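Local structure of purine catabolism protein pucG (Bacillus subtilis, 3ISL) at residues E51-R54 and E55-Q58; F249-S252 and Q253-D256. The protein catalyses transfer of the amino group of (S)-ureidoglycine to glyoxylate, giving oxalurate and glycine, as a pyridoxal-phosphate-dependent homodimeric enzyme of purine catabolism. One frame throughout, in Å; residues are numbered along the deposited sequence.

Interaction 1: residues E51-R54 and E55-Q58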
# COMPACT_ATOMS: atom_id res chain seq x y z
N GLU A 51 3.28 -19.96 -0.25
CA GLU A 51 4.29 -21.01 -0.35
C GLU A 51 5.66 -20.46 -0.78
O GLU A 51 6.68 -20.94 -0.37
CB GLU A 51 3.89 -22.11 -1.37
CG GLU A 51 2.73 -23.06 -0.89
CD GLU A 51 3.14 -24.13 0.22
OE1 GLU A 51 4.18 -23.99 1.01
OE2 GLU A 51 2.37 -25.15 0.30
N MET A 52 5.67 -19.55 -1.73
CA MET A 52 6.94 -19.05 -2.25
C MET A 52 7.62 -18.19 -1.20
O MET A 52 8.86 -18.17 -1.09
CB MET A 52 6.71 -18.25 -3.57
CG MET A 52 6.54 -19.20 -4.79
SD MET A 52 6.56 -18.32 -6.41
CE MET A 52 5.27 -17.11 -6.23
N LEU A 53 6.81 -17.44 -0.44
CA LEU A 53 7.37 -16.62 0.66
C LEU A 53 7.98 -17.52 1.75
O LEU A 53 9.00 -17.18 2.31
CB LEU A 53 6.36 -15.65 1.29
CG LEU A 53 5.88 -14.57 0.31
CD1 LEU A 53 4.86 -13.67 1.04
CD2 LEU A 53 7.05 -13.73 -0.22
N ARG A 54 7.38 -18.69 1.99
CA ARG A 54 8.03 -19.66 2.93
C ARG A 54 9.45 -19.98 2.48
O ARG A 54 10.38 -19.93 3.29
CB ARG A 54 7.18 -20.92 3.08
CG ARG A 54 5.75 -20.65 3.63
CD ARG A 54 4.94 -21.94 3.93
NE ARG A 54 3.69 -21.49 4.49
CZ ARG A 54 2.55 -21.43 3.82
NH1 ARG A 54 2.47 -21.87 2.58
NH2 ARG A 54 1.47 -20.93 4.38
N GLU A 55 9.64 -20.22 1.17
CA GLU A 55 10.96 -20.55 0.63
C GLU A 55 11.92 -19.38 0.67
O GLU A 55 13.08 -19.58 1.02
CB GLU A 55 10.92 -21.05 -0.84
CG GLU A 55 10.33 -22.38 -1.01
CD GLU A 55 10.45 -22.84 -2.45
OE1 GLU A 55 9.38 -23.15 -2.99
OE2 GLU A 55 11.58 -22.86 -3.06
N LEU A 56 11.41 -18.19 0.33
CA LEU A 56 12.20 -17.00 0.24
C LEU A 56 12.77 -16.75 1.61
O LEU A 56 13.90 -16.41 1.69
CB LEU A 56 11.31 -15.80 -0.09
CG LEU A 56 11.86 -14.50 -0.67
CD1 LEU A 56 11.17 -13.22 -0.16
CD2 LEU A 56 13.30 -14.35 -0.80
N PHE A 57 11.95 -16.87 2.66
CA PHE A 57 12.41 -16.60 4.03
C PHE A 57 13.14 -17.75 4.71
O PHE A 57 13.62 -17.59 5.85
CB PHE A 57 11.25 -16.16 4.95
CG PHE A 57 10.82 -14.71 4.78
CD1 PHE A 57 11.62 -13.65 5.28
CD2 PHE A 57 9.57 -14.42 4.21
CE1 PHE A 57 11.19 -12.32 5.15
CE2 PHE A 57 9.13 -13.09 4.08
CZ PHE A 57 9.91 -12.05 4.57
N GLN A 58 13.23 -18.88 4.01
CA GLN A 58 13.80 -20.14 4.51
C GLN A 58 13.13 -20.52 5.77
O GLN A 58 13.80 -20.66 6.85
CB GLN A 58 15.35 -20.09 4.61
CG GLN A 58 15.99 -19.67 3.25
CD GLN A 58 17.54 -19.73 3.22
OE1 GLN A 58 18.21 -18.81 2.74
NE2 GLN A 58 18.10 -20.81 3.73
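Leu53 and Phe57 meet at the C-terminal end of helix 40-56, which closes in a Schellman motif with Gln58 at positive phi. Phe57 N donates to Leu53 O over 3.0 Å, nearly straight at 163°. Leu53 O also lies at the edge of the Phe57 ring, near its plane, 3.4 Å from Phe57 CD2; the ring is brought there because CG stands anti to the carbonyl carbon, beside the backbone N (chi1 -78°). One residue earlier, Leu56 N bonds to Met52 O, whereas the bond from Glu55 N to Glu51 O, at 3.4 Å, is weak. Leu53 and Leu56 run side by side and point the same way, Leu53 CD2 meeting Leu56 CD1 at 4.2 Å, although their first torsions differ: Leu56 turns CG anti to its own N (chi1 -161°), Leu53 anti to its carbonyl carbon. Both are buried; Leu53 and Phe57 pack on Pro208 of strand 206-211. On another face of the helix, Arg54 extends its chain from CG to NE and binds the carbonyl oxygens of Asn61 and Arg62 through NE and NH2. Its remaining nitrogen, Arg54 NH1, makes a salt bridge to Glu51 OE1 at 3.1 Å, the hydrogen bond within it being weak.

Interaction 2: residues F249-S252 and Q253-D256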
# COMPACT_ATOMS: atom_id res chain seq x y z
N PHE A 249 -3.44 -2.57 10.35
CA PHE A 249 -2.28 -3.43 10.71
C PHE A 249 -2.58 -4.58 11.70
O PHE A 249 -1.67 -5.12 12.33
CB PHE A 249 -1.10 -2.54 11.19
CG PHE A 249 -0.62 -1.52 10.17
CD1 PHE A 249 -0.50 -1.86 8.80
CD2 PHE A 249 -0.30 -0.23 10.56
CE1 PHE A 249 -0.07 -0.92 7.85
CE2 PHE A 249 0.14 0.73 9.62
CZ PHE A 249 0.23 0.38 8.26
N ASP A 250 -3.87 -4.93 11.86
CA ASP A 250 -4.29 -6.00 12.81
C ASP A 250 -4.01 -7.42 12.21
O ASP A 250 -4.85 -7.96 11.45
CB ASP A 250 -5.78 -5.81 13.20
CG ASP A 250 -6.25 -6.80 14.34
OD1 ASP A 250 -7.36 -6.55 14.92
OD2 ASP A 250 -5.49 -7.78 14.65
N LEU A 251 -2.84 -7.99 12.51
CA LEU A 251 -2.44 -9.30 11.91
C LEU A 251 -3.42 -10.44 12.22
O LEU A 251 -3.48 -11.43 11.50
CB LEU A 251 -1.00 -9.71 12.34
CG LEU A 251 0.12 -8.75 11.95
CD1 LEU A 251 1.47 -9.35 12.26
CD2 LEU A 251 0.08 -8.29 10.47
N SER A 252 -4.16 -10.29 13.32
CA SER A 252 -5.20 -11.24 13.75
C SER A 252 -6.39 -11.29 12.78
O SER A 252 -7.01 -12.34 12.63
CB SER A 252 -5.76 -10.85 15.12
OG SER A 252 -6.57 -11.89 15.56
N GLN A 253 -6.72 -10.13 12.21
CA GLN A 253 -7.69 -10.04 11.13
C GLN A 253 -7.03 -10.39 9.82
O GLN A 253 -7.65 -11.07 8.99
CB GLN A 253 -8.31 -8.65 11.05
CG GLN A 253 -9.00 -8.23 12.36
CD GLN A 253 -9.71 -6.93 12.21
OE1 GLN A 253 -10.78 -6.86 11.59
NE2 GLN A 253 -9.16 -5.87 12.83
N LEU A 254 -5.78 -9.95 9.62
CA LEU A 254 -5.03 -10.29 8.39
C LEU A 254 -4.77 -11.81 8.23
O LEU A 254 -4.70 -12.31 7.08
CB LEU A 254 -3.76 -9.45 8.26
CG LEU A 254 -4.20 -8.08 7.76
CD1 LEU A 254 -3.19 -6.99 8.03
CD2 LEU A 254 -4.56 -8.17 6.26
N GLU A 255 -4.68 -12.55 9.34
CA GLU A 255 -4.56 -14.00 9.22
C GLU A 255 -5.85 -14.71 8.75
O GLU A 255 -5.76 -15.71 8.02
CB GLU A 255 -3.83 -14.67 10.39
CG GLU A 255 -4.17 -14.34 11.81
CD GLU A 255 -3.19 -15.01 12.78
OE1 GLU A 255 -3.59 -15.84 13.63
OE2 GLU A 255 -1.99 -14.74 12.66
N ASP A 256 -7.02 -14.18 9.12
CA ASP A 256 -8.32 -14.72 8.67
C ASP A 256 -8.57 -14.31 7.19
O ASP A 256 -9.25 -15.03 6.43
CB ASP A 256 -9.48 -14.27 9.60
CG ASP A 256 -9.64 -15.18 10.89
OD1 ASP A 256 -8.88 -16.16 11.15
OD2 ASP A 256 -10.56 -14.87 11.67
O HOH W 1 -5.55 -14.56 15.87
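Asp250 OD1 is gripped by Gln253 NE2 and by Arg107 NH1 of the second subunit, the latter through a salt bridge. The hydrogen bond from Gln253 NE2 to Asp250 OD1 is 2.8 Å long and meets the oxygen from above the carboxylate plane, 41° out of it. The two side chains cross at about a right angle, and their flat ends are turned 78° apart, so the amide comes over the carboxylate rather than lying flat beside it. Asp250 is the N-cap of helix 251-257: with CG anti to the backbone N, its other oxygen, OD2, accepts a weak capping bond from Ser252 N at 3.1 Å. Its backbone O takes Leu254 N at 2.9 Å and more weakly Gln253 N. Gln253 NE2 also donates to Asn247 OD1, so the amide joins the cap to the preceding loop; an alanine here would probably leave Asp250 OD1 dependent on the intersubunit arginine and Asn247 OD1 without this donor. Farther along, Glu255 N reaches Leu251 O at 2.7 Å. The Glu255 side chain takes the position between N and the carbonyl carbon (chi1 48°), which brings CG to 3.0 Å from Leu251 O. Beyond CG the chain is extended; OE2 bonds to Tyr211 OH, while OE1 accepts from a water that also hydrogen-bonds Ser252 OG. Leu251 CD2 and Leu254 CD1 touch at 4.3 Å, and both leucines pack on Tyr65 of strand 63-68. Leu251 continues onto helices 71-82 and 213-220, while Phe249 rests on helix 71-82 and stacks with Phe249 of the second subunit, placing this helix start between the sheet's edge strand and the dimer interface.

Interaction 1 precedes interaction 2 along the chain, the first at the end of helix 40-56 and the second at the start of helix 251-257. Their centres lie 20 Å apart and their nearest atoms about 10 Å, without touching. Strand 63-68, outermost in the mixed seven-stranded sheet of this chain, links them: both contacts pack on it, interaction 1 through Leu53 on Ala64 and Pro66. Both contacts thus set a helix terminus against one border of the aminotransferase sheet. They differ in their surroundings, since no other chain touches residues 51-58, whereas residues 249-256 reach the second subunit and take part in forming the homodimer.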